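Local coordinates for protein glycoside hydrolase family 12 (Spirochaeta thermophila, PDB 5LU3) that is probably a cellulase, represented here by its family 64 carbohydrate-binding module, a type A module that binds polysaccharides, at residues 6-11 / 23-28; 32-37 / 52-57; 43-48 / 66-71. All coordinates share one frame; numbering follows the deposited sequence. Where two conformers were deposited one is given.

Contact 1: residues 6-11 / 23-28; sequences MDLPFS and DDFSTT
The CA atoms of 6-11 and 23-28 come nearest at Leu8 and Asp24, 6.1 Å apart, and the link between the two loops is made by a side chain instead of by strand pairing. They form a calcium site at one end of the beta-sandwich of this family 64 carbohydrate-binding module. Asp24 does the joining. Its CG stands anti to the carbonyl carbon (chi1 -74°), which carries the carboxylate over to the other loop. OD2 of Asp24 accepts a hydrogen bond from Leu8 N at 2.9 Å, with an N-H...O angle of 157°, through the lone pair directed away from OD1. OD1 is thereby left for the calcium ion; Asp24 OD1 and Asp23 OD1 sit 3.2 Å apart, both on the metal. With one oxygen on the ion and the other on a backbone N-H, the rotation of the Asp24 carboxylate is fixed from both ends. Asp7, another residue of the calcium site, brings its OD1 to 3.8 Å from Asp24 OD2; the nearby cation would be expected to offset this repulsion. A water bridges the loops, donating to Met6 O and accepting from Asp23 N. Phe25 is buried, its ring stacked on Trp68. Leu8 reaches the Phe25 ring obliquely, its CD2 3.9 Å from Phe25 CD1.

Contact 2: residues 32-37 / 52-57; sequences GRYVNS and NRWVAQ. With 2NV (3,6,9,12,15-pentaoxaoctadecan-17-amine), chain B; FMT (formic acid), chain F.
Trp54 lays its indole beside the ring of Tyr34, its CG anti to the backbone N (chi1 -171°): the planes are 10° apart, but the Tyr34 ring and the five-membered ring are slid to a centroid distance of 4.8 Å and barely overlap. Tyr34 lies on strand 33-40, and Trp54 immediately precedes the short edge strand 55-56 that pairs antiparallel with it in one sheet of the beta-sandwich. Tyr34 CB lies over one indole face, toward its rim, touching Trp54 CZ2 at 3.4 Å. Over the opposite face lies the polyether amine, its O10 3.3 Å from Trp54 CD1, consistent with a flat aromatic surface that receives ligands, as in type A modules. Asn36 borders the indole, with ND2 near the ring plane at its edge. Val35 and Val55 form the hydrogen-bonded pair, Val35 N reaching Val55 O at 2.7 Å. Toward Arg33, Gln57 N donates to Arg33 O. Gln57 NE2 donates to Tyr34 O at 3.2 Å, almost straight (175°) yet from above the carbonyl plane, while its OE1 takes Ser26 N. In one of its two conformers Arg33, its NH2 bound to Asp24 O, also reaches a formic acid, probably from the crystallisation liquor. Gln57 NE2 donates to O1 of that molecule at 3.0 Å.

Contact 3: residues 43-48 / 66-71; sequences LEINGN and GYWYIH
Asn46 holds CG anti to its own carbonyl carbon (chi1 -61°), and together with the left-handed backbone conformation of this residue that torsion turns its amide onto the main chain of Tyr67 and Tyr69. Asn46 OD1 accepts from Tyr69 N at 2.9 Å, with the N-H arriving from above the amide carbonyl plane, 39° out of it. On the other branch, Asn46 ND2 has its stronger acceptor in Pro61 O and also donates to Tyr67 O at 3.3 Å, in the plane of that carbonyl and on a lone pair. An acceptor bond at OD1 and donor bonds at ND2 leave the amide little freedom to flip. Separately, the backbone bonds Asn46 N to Tyr69 O at 2.9 Å. OD1 also lies at the edge of the Tyr69 ring, near CD2.

Asn46 and Gly47 are the central residues of a type I' turn from Ile45 to Asn48, the tight connection of a beta-hairpin formed by strands 42-45 and 48-49. Within it, Ile45 O accepts from the backbone N of Asn48 and, in one of two conformers, from Asn48 ND2. The antiparallel strands 42-45 and 68-74 are adjacent in a sheet of the beta-sandwich, and the axes of 43-45 and 68-71 run at 162°. Glu44 and His71 form their hydrogen-bonded pair, His71 N to Glu44 O at 2.8 Å. On the core-facing side, side chains lie alongside one another and point the same way: Leu43 CD1 meets Ile70 CG2 at 3.8 Å, and Ile45 CG1 meets Ile70 CG1 at 4.0 Å. Ile45 CG2 also touches the indole of Trp68 at its edge, 4.0 Å from CD1. On the other face His71 NE2 is bound to Glu17, and a water joins His71 ND1 to Glu44 OE2, the latter link being weak.

How the contacts relate
From the N terminus, contact 1 comes first: it closes a loop that encloses the end of strand 10-13 and the whole of strand 16-22, and it ends before contact 2 begins. Contact 2 closes residues 38-51, with strands 42-45 and 48-49, and contact 3 closes 49-65, with strand 55-56. The two cross, since 43-48 falls between the segments of contact 2 and 52-57 between those of contact 3. Contact 2 builds the edge of the four-stranded sheet, and contact 3 the inner part of the five-stranded one. The sheets meet where Val35 CG1 packs on Leu43 CD2 at 3.9 Å. Contact 1 ties its calcium loops to both, through Asp24 O with Arg33 NH2 and Met6 CE against Ile70 CD1.

Contact 1: residues 6-11 / 23-28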
loop_
_atom_site.group_PDB
_atom_site.type_symbol
_atom_site.label_atom_id
_atom_site.label_comp_id
_atom_site.label_asym_id
_atom_site.label_seq_id
_atom_site.Cartn_x
_atom_site.Cartn_y
_atom_site.Cartn_z
ATOM N N MET A 6 1.527 10.346 -2.723
ATOM C CA MET A 6 0.367 10.079 -3.546
ATOM C C MET A 6 -0.909 10.125 -2.726
ATOM O O MET A 6 -0.876 10.225 -1.484
ATOM C CB MET A 6 0.538 8.781 -4.313
ATOM C CG MET A 6 0.737 7.549 -3.461
ATOM S SD MET A 6 -0.737 6.955 -2.560
ATOM C CE MET A 6 0.024 5.530 -1.771
ATOM N N ASP A 7 -2.030 10.090 -3.455
ATOM C CA ASP A 7 -3.359 10.176 -2.898
ATOM C C ASP A 7 -4.092 8.877 -3.214
ATOM O O ASP A 7 -3.885 8.281 -4.275
ATOM C CB ASP A 7 -4.146 11.350 -3.535
ATOM C CG ASP A 7 -3.438 12.687 -3.368
ATOM O OD1 ASP A 7 -2.967 12.952 -2.233
ATOM O OD2 ASP A 7 -3.350 13.463 -4.356
ATOM N N LEU A 8 -4.969 8.475 -2.308
ATOM C CA LEU A 8 -5.843 7.330 -2.558
ATOM C C LEU A 8 -7.085 7.744 -3.326
ATOM O O LEU A 8 -7.538 8.908 -3.192
ATOM C CB LEU A 8 -6.215 6.635 -1.250
ATOM C CG LEU A 8 -5.279 5.497 -0.831
ATOM C CD1 LEU A 8 -3.830 5.777 -0.856
ATOM C CD2 LEU A 8 -5.691 4.966 0.532
ATOM N N PRO A 9 -7.683 6.841 -4.114
ATOM C CA PRO A 9 -7.211 5.486 -4.346
ATOM C C PRO A 9 -5.964 5.473 -5.216
ATOM O O PRO A 9 -5.752 6.390 -6.002
ATOM C CB PRO A 9 -8.379 4.836 -5.083
ATOM C CG PRO A 9 -9.060 5.968 -5.749
ATOM C CD PRO A 9 -8.916 7.125 -4.842
ATOM N N PHE A 10 -5.159 4.423 -5.047
ATOM C CA PHE A 10 -3.887 4.327 -5.709
ATOM C C PHE A 10 -3.656 2.898 -6.153
ATOM O O PHE A 10 -3.915 1.968 -5.397
ATOM C CB PHE A 10 -2.752 4.754 -4.770
ATOM C CG PHE A 10 -1.390 4.635 -5.390
ATOM C CD1 PHE A 10 -0.932 5.608 -6.257
ATOM C CD2 PHE A 10 -0.554 3.558 -5.094
ATOM C CE1 PHE A 10 0.343 5.493 -6.829
ATOM C CE2 PHE A 10 0.710 3.467 -5.652
ATOM C CZ PHE A 10 1.148 4.419 -6.517
ATOM N N SER A 11 -3.177 2.713 -7.371
ATOM C CA SER A 11 -2.686 1.391 -7.766
ATOM C C SER A 11 -1.474 1.510 -8.608
ATOM O O SER A 11 -1.193 2.553 -9.155
ATOM C CB SER A 11 -3.727 0.574 -8.497
ATOM O OG SER A 11 -4.117 1.202 -9.673
ATOM N N ASP A 23 -1.002 10.223 3.418
ATOM C CA ASP A 23 -1.691 10.382 4.689
ATOM C C ASP A 23 -3.178 10.022 4.572
ATOM O O ASP A 23 -3.955 10.434 5.433
ATOM C CB ASP A 23 -1.474 11.766 5.303
ATOM C CG ASP A 23 -2.114 12.880 4.523
ATOM O OD1 ASP A 23 -2.598 12.633 3.417
ATOM O OD2 ASP A 23 -2.146 14.038 5.030
ATOM N N ASP A 24 -3.559 9.246 3.537
ATOM C CA ASP A 24 -4.981 9.078 3.184
ATOM C C ASP A 24 -5.591 7.768 3.691
ATOM O O ASP A 24 -6.758 7.507 3.392
ATOM C CB ASP A 24 -5.153 9.102 1.654
ATOM C CG ASP A 24 -5.017 10.422 1.049
ATOM O OD1 ASP A 24 -5.048 11.449 1.741
ATOM O OD2 ASP A 24 -4.946 10.477 -0.227
ATOM N N PHE A 25 -4.826 6.923 4.397
ATOM C CA PHE A 25 -5.420 5.665 4.862
ATOM C C PHE A 25 -6.555 5.897 5.851
ATOM O O PHE A 25 -6.510 6.818 6.662
ATOM C CB PHE A 25 -4.405 4.757 5.566
ATOM C CG PHE A 25 -3.560 3.903 4.666
ATOM C CD1 PHE A 25 -3.206 4.269 3.391
ATOM C CD2 PHE A 25 -3.133 2.666 5.129
ATOM C CE1 PHE A 25 -2.419 3.437 2.591
ATOM C CE2 PHE A 25 -2.355 1.828 4.351
ATOM C CZ PHE A 25 -1.977 2.222 3.091
ATOM N N SER A 26 -7.532 5.000 5.829
ATOM C CA SER A 26 -8.572 4.998 6.851
ATOM C C SER A 26 -7.942 4.733 8.231
ATOM O O SER A 26 -7.120 3.818 8.376
ATOM C CB SER A 26 -9.605 3.904 6.565
ATOM O OG SER A 26 -10.708 4.065 7.454
ATOM N N THR A 27 -8.320 5.534 9.214
ATOM C CA THR A 27 -7.999 5.277 10.608
ATOM C C THR A 27 -9.200 4.883 11.432
ATOM O O THR A 27 -9.102 4.783 12.648
ATOM C CB THR A 27 -7.355 6.511 11.241
ATOM O OG1 THR A 27 -8.265 7.613 11.180
ATOM C CG2 THR A 27 -6.069 6.870 10.532
ATOM N N THR A 28 -10.354 4.793 10.807
ATOM C CA THR A 28 -11.513 4.233 11.426
ATOM C C THR A 28 -11.794 2.880 10.786
ATOM O O THR A 28 -11.395 2.595 9.649
ATOM C CB THR A 28 -12.709 5.169 11.310
ATOM O OG1 THR A 28 -12.971 5.403 9.949
ATOM C CG2 THR A 28 -12.433 6.499 11.963
HETATM O O HOH W 1 -1.085 11.970 0.822
#

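Contact 2: residues 32-37 / 52-57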
loop_
_atom_site.group_PDB
_atom_site.type_symbol
_atom_site.label_atom_id
_atom_site.label_comp_id
_atom_site.label_asym_id
_atom_site.label_seq_id
_atom_site.Cartn_x
_atom_site.Cartn_y
_atom_site.Cartn_z
ATOM N N GLY A 32 -14.186 -2.076 3.978
ATOM C CA GLY A 32 -14.144 -1.757 2.579
ATOM C C GLY A 32 -12.958 -0.987 2.059
ATOM O O GLY A 32 -12.798 -0.872 0.870
ATOM N N ARG A 33 -12.142 -0.433 2.953
ATOM C CA ARG A 33 -10.987 0.377 2.548
ATOM C C ARG A 33 -9.761 -0.441 2.860
ATOM O O ARG A 33 -9.473 -0.693 4.023
ATOM C CB ARG A 33 -11.014 1.721 3.274
ATOM C CG ARG A 33 -12.103 2.616 2.697
ATOM C CD ARG A 33 -12.000 4.038 3.228
ATOM N NE ARG A 33 -10.737 4.632 2.835
ATOM C CZ ARG A 33 -10.165 5.730 3.310
ATOM N NH1 ARG A 33 -10.735 6.515 4.246
ATOM N NH2 ARG A 33 -8.997 6.045 2.775
ATOM N N TYR A 34 -9.080 -0.902 1.812
ATOM C CA TYR A 34 -8.075 -1.968 1.932
ATOM C C TYR A 34 -6.866 -1.705 1.070
ATOM O O TYR A 34 -6.815 -0.755 0.279
ATOM C CB TYR A 34 -8.742 -3.334 1.585
ATOM C CG TYR A 34 -9.060 -3.449 0.117
ATOM C CD1 TYR A 34 -10.251 -2.984 -0.397
ATOM C CD2 TYR A 34 -8.148 -4.001 -0.776
ATOM C CE1 TYR A 34 -10.494 -3.010 -1.751
ATOM C CE2 TYR A 34 -8.405 -4.048 -2.117
ATOM C CZ TYR A 34 -9.574 -3.549 -2.599
ATOM O OH TYR A 34 -9.805 -3.614 -3.949
ATOM N N VAL A 35 -5.879 -2.558 1.308
ATOM C CA VAL A 35 -4.669 -2.699 0.488
ATOM C C VAL A 35 -4.594 -4.161 0.067
ATOM O O VAL A 35 -4.833 -5.067 0.889
ATOM C CB VAL A 35 -3.406 -2.346 1.314
ATOM C CG1 VAL A 35 -2.135 -2.540 0.491
ATOM C CG2 VAL A 35 -3.461 -0.905 1.809
ATOM N N ASN A 36 -4.294 -4.415 -1.206
ATOM C CA ASN A 36 -4.048 -5.779 -1.658
ATOM C C ASN A 36 -2.989 -5.768 -2.741
ATOM O O ASN A 36 -2.754 -4.749 -3.385
ATOM C CB ASN A 36 -5.381 -6.415 -2.151
ATOM C CG ASN A 36 -5.327 -7.919 -2.226
ATOM O OD1 ASN A 36 -4.479 -8.564 -1.594
ATOM N ND2 ASN A 36 -6.226 -8.490 -2.991
ATOM N N SER A 37 -2.319 -6.897 -2.906
ATOM C CA SER A 37 -1.253 -7.016 -3.867
ATOM C C SER A 37 -1.132 -8.457 -4.294
ATOM O O SER A 37 -1.578 -9.373 -3.611
ATOM C CB SER A 37 0.055 -6.479 -3.290
ATOM O OG SER A 37 0.405 -7.141 -2.074
ATOM N N ASN A 52 1.790 -9.377 -0.827
ATOM C CA ASN A 52 0.814 -10.267 -1.427
ATOM C C ASN A 52 -0.301 -10.694 -0.465
ATOM O O ASN A 52 -0.858 -11.795 -0.606
ATOM C CB ASN A 52 1.509 -11.489 -2.045
ATOM C CG ASN A 52 2.535 -11.114 -3.089
ATOM O OD1 ASN A 52 2.343 -10.174 -3.842
ATOM N ND2 ASN A 52 3.642 -11.830 -3.119
ATOM N N ARG A 53 -0.657 -9.799 0.460
ATOM C CA ARG A 53 -1.684 -10.066 1.458
ATOM C C ARG A 53 -2.694 -8.933 1.484
ATOM O O ARG A 53 -2.351 -7.775 1.340
ATOM C CB ARG A 53 -1.060 -10.231 2.844
ATOM C CG ARG A 53 -0.122 -11.415 2.927
ATOM C CD ARG A 53 0.556 -11.541 4.284
ATOM N NE ARG A 53 1.460 -12.682 4.274
ATOM C CZ ARG A 53 1.188 -13.918 4.692
ATOM N NH1 ARG A 53 0.045 -14.230 5.287
ATOM N NH2 ARG A 53 2.125 -14.850 4.581
ATOM N N TRP A 54 -3.948 -9.293 1.722
ATOM C CA TRP A 54 -5.021 -8.340 1.864
ATOM C C TRP A 54 -5.048 -7.832 3.304
ATOM O O TRP A 54 -5.028 -8.627 4.263
ATOM C CB TRP A 54 -6.341 -9.024 1.536
ATOM C CG TRP A 54 -7.539 -8.126 1.425
ATOM C CD1 TRP A 54 -8.164 -7.780 0.274
ATOM C CD2 TRP A 54 -8.344 -7.570 2.491
ATOM N NE1 TRP A 54 -9.263 -7.003 0.533
ATOM C CE2 TRP A 54 -9.403 -6.862 1.888
ATOM C CE3 TRP A 54 -8.275 -7.600 3.885
ATOM C CZ2 TRP A 54 -10.378 -6.187 2.623
ATOM C CZ3 TRP A 54 -9.262 -6.910 4.617
ATOM C CH2 TRP A 54 -10.298 -6.217 3.981
ATOM N N VAL A 55 -5.097 -6.514 3.452
ATOM C CA VAL A 55 -5.218 -5.892 4.764
ATOM C C VAL A 55 -6.090 -4.648 4.667
ATOM O O VAL A 55 -6.052 -3.932 3.680
ATOM C CB VAL A 55 -3.795 -5.530 5.310
ATOM C CG1 VAL A 55 -3.064 -4.526 4.438
ATOM C CG2 VAL A 55 -3.819 -5.025 6.731
ATOM N N ALA A 56 -6.908 -4.403 5.682
ATOM C CA ALA A 56 -7.678 -3.185 5.707
ATOM C C ALA A 56 -6.749 -2.050 6.076
ATOM O O ALA A 56 -5.829 -2.214 6.892
ATOM C CB ALA A 56 -8.835 -3.290 6.675
ATOM N N GLN A 57 -6.983 -0.879 5.502
ATOM C CA GLN A 57 -6.163 0.278 5.832
ATOM C C GLN A 57 -6.100 0.569 7.323
ATOM O O GLN A 57 -5.030 0.902 7.844
ATOM C CB GLN A 57 -6.668 1.489 5.075
ATOM C CG GLN A 57 -6.448 1.404 3.560
ATOM C CD GLN A 57 -7.273 2.404 2.792
ATOM O OE1 GLN A 57 -7.617 3.476 3.312
ATOM N NE2 GLN A 57 -7.606 2.069 1.563
HETATM N N1 2NV B . -18.923 -8.845 1.214
HETATM C C2 2NV B . -17.929 -9.606 0.478
HETATM C C3 2NV B . -16.627 -8.816 0.599
HETATM O O4 2NV B . -15.738 -9.068 -0.445
HETATM C C5 2NV B . -14.389 -8.670 -0.219
HETATM C C6 2NV B . -13.758 -9.488 0.921
HETATM O O7 2NV B . -12.519 -8.936 1.237
HETATM C C8 2NV B . -11.862 -9.549 2.314
HETATM C C9 2NV B . -11.182 -10.768 1.769
HETATM O O10 2NV B . -10.083 -10.418 1.022
HETATM C C11 2NV B . -9.089 -11.440 1.038
HETATM C C12 2NV B . -9.596 -12.517 0.111
HETATM O O13 2NV B . -8.917 -13.725 0.113
HETATM C C14 2NV B . -9.571 -14.770 -0.603
HETATM C C15 2NV B . -10.738 -15.258 0.251
HETATM O O16 2NV B . -11.469 -16.333 -0.300
HETATM C C17 2NV B . -12.550 -16.775 0.492
HETATM C C18 2NV B . -12.084 -17.843 1.492
HETATM C C2A 2NV B . -17.857 -10.983 1.158
HETATM C C FMT F . -9.907 5.000 -0.421
HETATM O O1 FMT F . -9.530 4.033 0.388
HETATM O O2 FMT F . -9.636 5.099 -1.732
HETATM O O HOH W 2 -0.738 -6.057 0.092
HETATM O O HOH W 3 -2.208 -12.034 -3.583
#

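Contact 3: residues 43-48 / 66-71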
loop_
_atom_site.group_PDB
_atom_site.type_symbol
_atom_site.label_atom_id
_atom_site.label_comp_id
_atom_site.label_asym_id
_atom_site.label_seq_id
_atom_site.Cartn_x
_atom_site.Cartn_y
_atom_site.Cartn_z
ATOM N N LEU A 43 6.022 -5.821 -0.204
ATOM C CA LEU A 43 5.180 -4.664 0.081
ATOM C C LEU A 43 5.219 -4.427 1.574
ATOM O O LEU A 43 4.668 -5.198 2.339
ATOM C CB LEU A 43 3.755 -4.842 -0.397
ATOM C CG LEU A 43 3.009 -3.496 -0.356
ATOM C CD1 LEU A 43 3.421 -2.567 -1.465
ATOM C CD2 LEU A 43 1.526 -3.696 -0.249
ATOM N N GLU A 44 5.945 -3.393 1.967
ATOM C CA GLU A 44 6.147 -3.072 3.367
ATOM C C GLU A 44 5.542 -1.693 3.628
ATOM O O GLU A 44 5.761 -0.776 2.820
ATOM C CB GLU A 44 7.655 -3.033 3.679
ATOM C CG GLU A 44 8.046 -3.163 5.103
ATOM C CD GLU A 44 9.512 -3.540 5.205
ATOM O OE1 GLU A 44 9.894 -4.664 4.820
ATOM O OE2 GLU A 44 10.259 -2.669 5.632
ATOM N N ILE A 45 4.797 -1.539 4.721
ATOM C CA ILE A 45 4.196 -0.235 5.072
ATOM C C ILE A 45 4.532 0.039 6.515
ATOM O O ILE A 45 4.166 -0.740 7.402
ATOM C CB ILE A 45 2.693 -0.182 4.843
ATOM C CG1 ILE A 45 2.326 -0.666 3.428
ATOM C CG2 ILE A 45 2.193 1.238 5.098
ATOM C CD1 ILE A 45 0.844 -0.722 3.181
ATOM N N ASN A 46 5.306 1.111 6.749
ATOM C CA ASN A 46 5.755 1.440 8.100
ATOM C C ASN A 46 6.412 0.278 8.826
ATOM O O ASN A 46 6.188 0.051 10.001
ATOM C CB ASN A 46 4.658 2.072 8.914
ATOM C CG ASN A 46 4.167 3.361 8.306
ATOM O OD1 ASN A 46 4.897 4.042 7.560
ATOM N ND2 ASN A 46 2.912 3.715 8.615
ATOM N N GLY A 47 7.223 -0.467 8.067
ATOM C CA GLY A 47 7.938 -1.604 8.636
ATOM C C GLY A 47 7.164 -2.886 8.803
ATOM O O GLY A 47 7.717 -3.853 9.350
ATOM N N ASN A 48 5.927 -2.908 8.322
ATOM C CA ASN A 48 5.105 -4.082 8.429
ATOM C C ASN A 48 4.988 -4.745 7.077
ATOM O O ASN A 48 4.782 -4.096 6.046
ATOM C CB ASN A 48 3.730 -3.678 8.917
ATOM C CG ASN A 48 3.805 -2.969 10.224
ATOM O OD1 ASN A 48 4.025 -3.593 11.257
ATOM N ND2 ASN A 48 3.635 -1.671 10.198
ATOM N N GLY A 66 1.778 10.586 11.233
ATOM C CA GLY A 66 0.484 10.382 10.599
ATOM C C GLY A 66 0.506 9.908 9.147
ATOM O O GLY A 66 -0.518 9.878 8.506
ATOM N N TYR A 67 1.669 9.573 8.626
ATOM C CA TYR A 67 1.803 9.085 7.272
ATOM C C TYR A 67 2.014 7.583 7.212
ATOM O O TYR A 67 2.388 6.927 8.172
ATOM C CB TYR A 67 2.977 9.795 6.554
ATOM C CG TYR A 67 2.565 11.083 5.887
ATOM C CD1 TYR A 67 2.309 12.236 6.609
ATOM C CD2 TYR A 67 2.448 11.149 4.517
ATOM C CE1 TYR A 67 1.915 13.406 5.956
ATOM C CE2 TYR A 67 2.059 12.276 3.864
ATOM C CZ TYR A 67 1.786 13.401 4.569
ATOM O OH TYR A 67 1.379 14.530 3.880
ATOM N N TRP A 68 1.766 7.061 6.010
ATOM C CA TRP A 68 2.060 5.678 5.669
ATOM C C TRP A 68 3.150 5.679 4.600
ATOM O O TRP A 68 2.959 6.248 3.522
ATOM C CB TRP A 68 0.783 4.937 5.195
ATOM C CG TRP A 68 -0.187 4.708 6.316
ATOM C CD1 TRP A 68 -0.295 3.597 7.072
ATOM C CD2 TRP A 68 -1.153 5.623 6.812
ATOM N NE1 TRP A 68 -1.281 3.739 8.011
ATOM C CE2 TRP A 68 -1.817 4.994 7.881
ATOM C CE3 TRP A 68 -1.526 6.912 6.459
ATOM C CZ2 TRP A 68 -2.845 5.623 8.598
ATOM C CZ3 TRP A 68 -2.544 7.532 7.175
ATOM C CH2 TRP A 68 -3.183 6.883 8.225
ATOM N N TYR A 69 4.275 5.038 4.927
ATOM C CA TYR A 69 5.459 4.951 4.076
ATOM C C TYR A 69 5.537 3.552 3.491
ATOM O O TYR A 69 5.663 2.571 4.226
ATOM C CB TYR A 69 6.709 5.253 4.924
ATOM C CG TYR A 69 6.740 6.689 5.386
ATOM C CD1 TYR A 69 7.325 7.684 4.605
ATOM C CD2 TYR A 69 6.186 7.070 6.596
ATOM C CE1 TYR A 69 7.323 8.996 5.004
ATOM C CE2 TYR A 69 6.162 8.417 6.990
ATOM C CZ TYR A 69 6.762 9.373 6.197
ATOM O OH TYR A 69 6.781 10.719 6.558
ATOM N N ILE A 70 5.414 3.487 2.167
ATOM C CA ILE A 70 5.225 2.229 1.436
ATOM C C ILE A 70 6.436 1.942 0.574
ATOM O O ILE A 70 6.863 2.798 -0.202
ATOM C CB ILE A 70 3.984 2.356 0.539
ATOM C CG1 ILE A 70 2.746 2.751 1.350
ATOM C CG2 ILE A 70 3.756 1.064 -0.232
ATOM C CD1 ILE A 70 1.878 3.748 0.664
ATOM N N HIS A 71 6.949 0.721 0.710
ATOM C CA HIS A 71 8.025 0.223 -0.130
ATOM C C HIS A 71 7.500 -0.956 -0.927
ATOM O O HIS A 71 7.054 -1.942 -0.363
ATOM C CB HIS A 71 9.166 -0.207 0.776
ATOM C CG HIS A 71 10.374 -0.714 0.069
ATOM N ND1 HIS A 71 11.415 -1.266 0.768
ATOM C CD2 HIS A 71 10.709 -0.824 -1.245
ATOM C CE1 HIS A 71 12.362 -1.656 -0.066
ATOM N NE2 HIS A 71 11.954 -1.409 -1.295
HETATM O O HOH W 4 11.493 -1.983 3.281
#